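Local structure of adhesion and penetration protein autotransporter (3SYJ) at residues Lys535-Asn540 / Arg566-Ser571; Lys586-Gly591 / Ser638-Arg643. The protein is the secreted adhesin domain of a Haemophilus influenzae autotransporter that promotes adherence to and invasion of host cells, self-associates in bacterial aggregation and is probably a serine protease. All coordinates share one frame; numbering follows the deposited sequence.

Interaction 1 of 2, residues Lys535-Asn540 / Arg566-Ser571; sequences KEIAYN and RTLLLS
Glu536-Tyr539 and Thr567-Leu570 pair as parallel strands in straight register, Glu536 beside Thr567 through Tyr539 beside Leu570, their axes 4.6 Å apart at closest approach and turned by 22°. Five backbone hydrogen bonds join the segments. Ile537 uses both its polar main-chain atoms: its N gives a nearly straight bond to Thr567 O (2.9 Å, 173° at the hydrogen), while its O accepts from Leu569 N. Tyr539 repeats the pattern, its N reaching Leu569 O at 2.8 Å and its O receiving the longer bond from Ser571 N at 3.2 Å. The series starts with Thr567 N on Lys535 O, the donor standing above that carbonyl plane. CA-H...O contacts, such as Ala538 CA to Leu569 O at 3.3 Å, fill in between.

Apolar contacts lie on both faces. On one, Ile537 has CG1 between its backbone N and carbonyl carbon (chi1 64°), where it meets Leu568 CD1 at 3.8 Å, the two side chains slanting across each other; farther along, Leu570 CD2 touches Tyr539 CB at 3.8 Å and lies at the edge of the ring. On the other, the CB atoms of Ala538 and Leu569 pack together, and Thr682 of strand 682-688 covers both residues.

Polar contacts gather at the ends. Water 1 donates to Asn540 O and is also hydrogen-bonded to Ser571 OG, bridging the segments just beyond the paired residues Tyr539 and Leu570. Lys535 NZ is drawn to Asp565 in a salt bridge, whereas Tyr539 OH bonds to Trp542 O.

In-register parallel pairing of this kind fits the right-handed beta-helix of autotransporter passenger domains, here the stalk, with Ile537 over Leu568 and Tyr539 over Leu570 in successive coils.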
# COMPACT_ATOMS: atom_id res chain seq x y z
N LYS A 535 -33.43 34.00 -6.02
CA LYS A 535 -32.42 33.38 -5.18
C LYS A 535 -31.54 32.45 -6.00
O LYS A 535 -30.39 32.21 -5.66
CB LYS A 535 -33.08 32.61 -4.03
CG LYS A 535 -33.61 33.51 -2.93
CD LYS A 535 -34.08 32.74 -1.71
CE LYS A 535 -35.55 32.37 -1.79
NZ LYS A 535 -36.14 32.26 -0.42
N GLU A 536 -32.11 31.93 -7.09
CA GLU A 536 -31.43 30.95 -7.94
C GLU A 536 -30.93 31.58 -9.23
O GLU A 536 -31.68 32.25 -9.94
CB GLU A 536 -32.38 29.81 -8.29
CG GLU A 536 -33.07 29.18 -7.11
CD GLU A 536 -34.36 29.90 -6.76
OE1 GLU A 536 -34.65 30.95 -7.37
OE2 GLU A 536 -35.10 29.40 -5.88
N ILE A 537 -29.65 31.35 -9.53
CA ILE A 537 -29.10 31.71 -10.82
C ILE A 537 -28.47 30.46 -11.40
O ILE A 537 -28.21 29.50 -10.68
CB ILE A 537 -28.04 32.82 -10.72
CG1 ILE A 537 -26.82 32.36 -9.91
CG2 ILE A 537 -28.65 34.07 -10.12
CD1 ILE A 537 -25.77 33.43 -9.69
N ALA A 538 -28.24 30.46 -12.71
CA ALA A 538 -27.76 29.26 -13.35
C ALA A 538 -26.79 29.58 -14.47
O ALA A 538 -26.82 30.66 -15.05
CB ALA A 538 -28.93 28.45 -13.89
N TYR A 539 -25.91 28.62 -14.76
CA TYR A 539 -24.99 28.75 -15.87
C TYR A 539 -25.05 27.47 -16.68
O TYR A 539 -24.68 26.40 -16.19
CB TYR A 539 -23.57 29.00 -15.35
CG TYR A 539 -22.53 29.14 -16.44
CD1 TYR A 539 -22.54 30.24 -17.29
CD2 TYR A 539 -21.52 28.19 -16.60
CE1 TYR A 539 -21.59 30.37 -18.29
CE2 TYR A 539 -20.56 28.31 -17.59
CZ TYR A 539 -20.60 29.41 -18.43
OH TYR A 539 -19.67 29.57 -19.43
N ASN A 540 -25.52 27.57 -17.92
CA ASN A 540 -25.70 26.40 -18.77
C ASN A 540 -24.43 25.97 -19.51
O ASN A 540 -24.43 24.93 -20.18
CB ASN A 540 -26.78 26.69 -19.81
CG ASN A 540 -28.16 26.81 -19.21
OD1 ASN A 540 -28.33 27.37 -18.12
ND2 ASN A 540 -29.17 26.29 -19.91
N ARG A 566 -28.95 31.23 -1.33
CA ARG A 566 -28.73 31.58 -2.72
C ARG A 566 -28.18 30.37 -3.45
O ARG A 566 -27.28 29.71 -2.94
CB ARG A 566 -27.75 32.75 -2.85
CG ARG A 566 -28.17 34.01 -2.12
CD ARG A 566 -29.46 34.59 -2.69
NE ARG A 566 -29.49 36.04 -2.53
CZ ARG A 566 -30.16 36.67 -1.58
NH1 ARG A 566 -30.88 35.98 -0.69
NH2 ARG A 566 -30.13 38.00 -1.51
N THR A 567 -28.70 30.08 -4.63
CA THR A 567 -28.29 28.87 -5.34
C THR A 567 -27.66 29.18 -6.68
O THR A 567 -28.12 30.06 -7.40
CB THR A 567 -29.47 27.92 -5.56
OG1 THR A 567 -30.03 27.57 -4.30
CG2 THR A 567 -29.02 26.66 -6.29
N LEU A 568 -26.60 28.45 -6.99
CA LEU A 568 -25.97 28.50 -8.30
C LEU A 568 -26.09 27.13 -8.94
O LEU A 568 -25.60 26.13 -8.41
CB LEU A 568 -24.49 28.91 -8.17
CG LEU A 568 -23.62 28.87 -9.44
CD1 LEU A 568 -24.26 29.64 -10.59
CD2 LEU A 568 -22.21 29.40 -9.15
N LEU A 569 -26.74 27.08 -10.10
CA LEU A 569 -26.88 25.83 -10.82
C LEU A 569 -25.89 25.77 -11.97
O LEU A 569 -25.85 26.67 -12.81
CB LEU A 569 -28.31 25.67 -11.34
CG LEU A 569 -28.55 24.59 -12.41
CD1 LEU A 569 -28.21 23.21 -11.88
CD2 LEU A 569 -29.99 24.64 -12.92
N LEU A 570 -25.07 24.73 -11.99
CA LEU A 570 -24.19 24.48 -13.13
C LEU A 570 -24.69 23.23 -13.85
O LEU A 570 -24.64 22.12 -13.31
CB LEU A 570 -22.75 24.29 -12.66
CG LEU A 570 -22.22 25.45 -11.81
CD1 LEU A 570 -20.87 25.12 -11.19
CD2 LEU A 570 -22.13 26.71 -12.65
N SER A 571 -25.18 23.40 -15.07
CA SER A 571 -25.79 22.28 -15.77
C SER A 571 -25.04 21.94 -17.05
O SER A 571 -25.49 21.10 -17.82
CB SER A 571 -27.26 22.59 -16.10
OG SER A 571 -27.35 23.63 -17.05
O HOH W 1 -26.53 23.14 -19.85
O HOH W 2 -29.01 25.29 -16.38

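Interaction 2 of 2, residues Lys586-Gly591 / Ser638-Arg643; sequences KLFFSG and SAVVSR
Lys586-Phe589 and Ser638-Val641 run parallel in straight register, Lys586 beside Ser638 and Phe589 beside Val641, with 4.7 Å between their axes at closest approach and 16° between their directions. Leu587 N bonds to Ser638 O, and Leu587 O takes Val640 N at 2.7 Å; Phe589 N then reaches Val640 O, and Phe589 O receives Ser642 N at 2.8 Å in a bond that is straight at the hydrogen (180°). Pairing continues beyond Phe589 and Val641, where Gly591 N meets Arg643 O at 3.0 Å. Repeated coil by coil, this pairing builds the beta-solenoid stalk of the passenger domain; 46 residues, with a short helix among them, separate the segments, more than the 25 between those of interaction 1.

The side-chain contact centres on Phe588 and Val640, whose side chains run alongside each other. Val640 CB sits over the middle of one ring face, 3.9 Å from the centroid and only 6° off the ring normal, a CH-pi contact. Its two methyls spread over the ring, CG1 to Phe588 CE2 at 3.8 Å and CG2 to Phe588 CE1 at 4.0 Å. Phe588 also touches Thr671 and Cys673 of strand 669-675.

On the other face Phe589 packs on Ile648 and Trp652, Ala639 on Trp652 and Val641 on Ile648, while Leu587 lies on Leu568 and Leu570. There Phe589 offers a ring edge to Val640 O, while Phe627 meets it edge-to-face.

Ser590 OG, anti to its backbone N, donates to Gly591 O at 2.7 Å and accepts from water 3, which is also hydrogen-bonded to Ser642 OG and so links the two segments.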
# COMPACT_ATOMS: atom_id res chain seq x y z
N LYS A 586 -25.89 27.69 -1.93
CA LYS A 586 -26.08 26.35 -2.47
C LYS A 586 -25.51 26.25 -3.87
O LYS A 586 -25.75 27.12 -4.71
CB LYS A 586 -27.56 25.96 -2.44
CG LYS A 586 -28.14 25.92 -1.04
CD LYS A 586 -29.55 25.36 -1.02
CE LYS A 586 -30.57 26.35 -1.58
NZ LYS A 586 -31.11 27.26 -0.54
N LEU A 587 -24.75 25.19 -4.11
CA LEU A 587 -24.10 24.98 -5.40
C LEU A 587 -24.47 23.60 -5.94
O LEU A 587 -24.18 22.59 -5.31
CB LEU A 587 -22.58 25.11 -5.25
CG LEU A 587 -21.71 24.89 -6.48
CD1 LEU A 587 -22.05 25.90 -7.57
CD2 LEU A 587 -20.24 24.98 -6.11
N PHE A 588 -25.12 23.58 -7.10
CA PHE A 588 -25.59 22.32 -7.70
C PHE A 588 -24.81 21.99 -8.95
O PHE A 588 -24.69 22.81 -9.85
CB PHE A 588 -27.08 22.40 -8.05
CG PHE A 588 -28.00 22.02 -6.92
CD1 PHE A 588 -28.08 22.81 -5.78
CD2 PHE A 588 -28.79 20.89 -6.99
CE1 PHE A 588 -28.92 22.47 -4.73
CE2 PHE A 588 -29.64 20.55 -5.95
CZ PHE A 588 -29.70 21.34 -4.82
N PHE A 589 -24.26 20.78 -8.99
CA PHE A 589 -23.72 20.22 -10.23
C PHE A 589 -24.77 19.25 -10.76
O PHE A 589 -25.13 18.29 -10.08
CB PHE A 589 -22.41 19.47 -9.98
CG PHE A 589 -21.31 20.34 -9.43
CD1 PHE A 589 -20.37 20.90 -10.27
CD2 PHE A 589 -21.22 20.57 -8.07
CE1 PHE A 589 -19.35 21.69 -9.76
CE2 PHE A 589 -20.22 21.36 -7.55
CZ PHE A 589 -19.28 21.93 -8.40
N SER A 590 -25.27 19.52 -11.96
CA SER A 590 -26.42 18.77 -12.44
C SER A 590 -26.38 18.54 -13.94
O SER A 590 -25.74 19.29 -14.68
CB SER A 590 -27.71 19.52 -12.07
OG SER A 590 -28.87 18.79 -12.45
N GLY A 591 -27.07 17.50 -14.39
CA GLY A 591 -27.40 17.37 -15.79
C GLY A 591 -28.62 18.24 -16.02
O GLY A 591 -29.03 18.97 -15.11
N SER A 638 -23.34 24.70 1.04
CA SER A 638 -23.70 23.36 0.65
C SER A 638 -23.49 23.11 -0.84
O SER A 638 -24.03 23.84 -1.68
CB SER A 638 -25.16 23.11 1.03
OG SER A 638 -25.41 21.72 1.15
N ALA A 639 -22.72 22.07 -1.16
CA ALA A 639 -22.48 21.62 -2.54
C ALA A 639 -23.24 20.32 -2.81
O ALA A 639 -23.13 19.36 -2.06
CB ALA A 639 -20.99 21.42 -2.80
N VAL A 640 -24.01 20.28 -3.90
CA VAL A 640 -24.81 19.11 -4.21
C VAL A 640 -24.55 18.62 -5.62
O VAL A 640 -24.64 19.39 -6.58
CB VAL A 640 -26.32 19.40 -4.06
CG1 VAL A 640 -27.14 18.14 -4.35
CG2 VAL A 640 -26.63 19.94 -2.67
N VAL A 641 -24.22 17.34 -5.76
CA VAL A 641 -24.08 16.72 -7.08
C VAL A 641 -25.35 15.92 -7.34
O VAL A 641 -25.62 14.92 -6.67
CB VAL A 641 -22.85 15.82 -7.16
CG1 VAL A 641 -22.67 15.29 -8.58
CG2 VAL A 641 -21.60 16.57 -6.70
N SER A 642 -26.14 16.37 -8.31
CA SER A 642 -27.51 15.90 -8.49
C SER A 642 -27.58 14.99 -9.71
O SER A 642 -26.55 14.48 -10.17
CB SER A 642 -28.44 17.09 -8.78
OG SER A 642 -29.81 16.71 -8.68
N ARG A 643 -28.78 14.78 -10.23
CA ARG A 643 -29.07 13.70 -11.18
C ARG A 643 -28.45 13.96 -12.54
O ARG A 643 -28.22 15.11 -12.92
CB ARG A 643 -30.58 13.48 -11.33
CG ARG A 643 -31.38 14.74 -11.68
CD ARG A 643 -32.81 14.38 -12.08
NE ARG A 643 -32.84 13.60 -13.31
CZ ARG A 643 -33.95 13.24 -13.95
NH1 ARG A 643 -35.14 13.58 -13.47
NH2 ARG A 643 -33.87 12.52 -15.07
O HOH W 3 -30.69 19.20 -10.14

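Interaction 1 is complete in the sequence before the first residue of interaction 2, and the two are successive layers of one stack: 566-571 pairs with 535-540 along one edge and with 586-591 along the other. Their centres lie about 9 Å apart. Probable hydrogen bonds seal the shared seam, Arg566 O to Lys586 N at 2.6 Å and Leu568 N to Lys586 O at 2.8 Å, and Leu587 CD1 packs on Leu568 O. Asp565 forms salt bridges with both Lys535 and Lys586. The Cys673-Cys684 disulfide joins strands 669-675 and 682-688, with Cys684 touching Thr567 and Cys673 touching Phe588. Both contacts belong to the stalk, away from the putative catalytic Ser218.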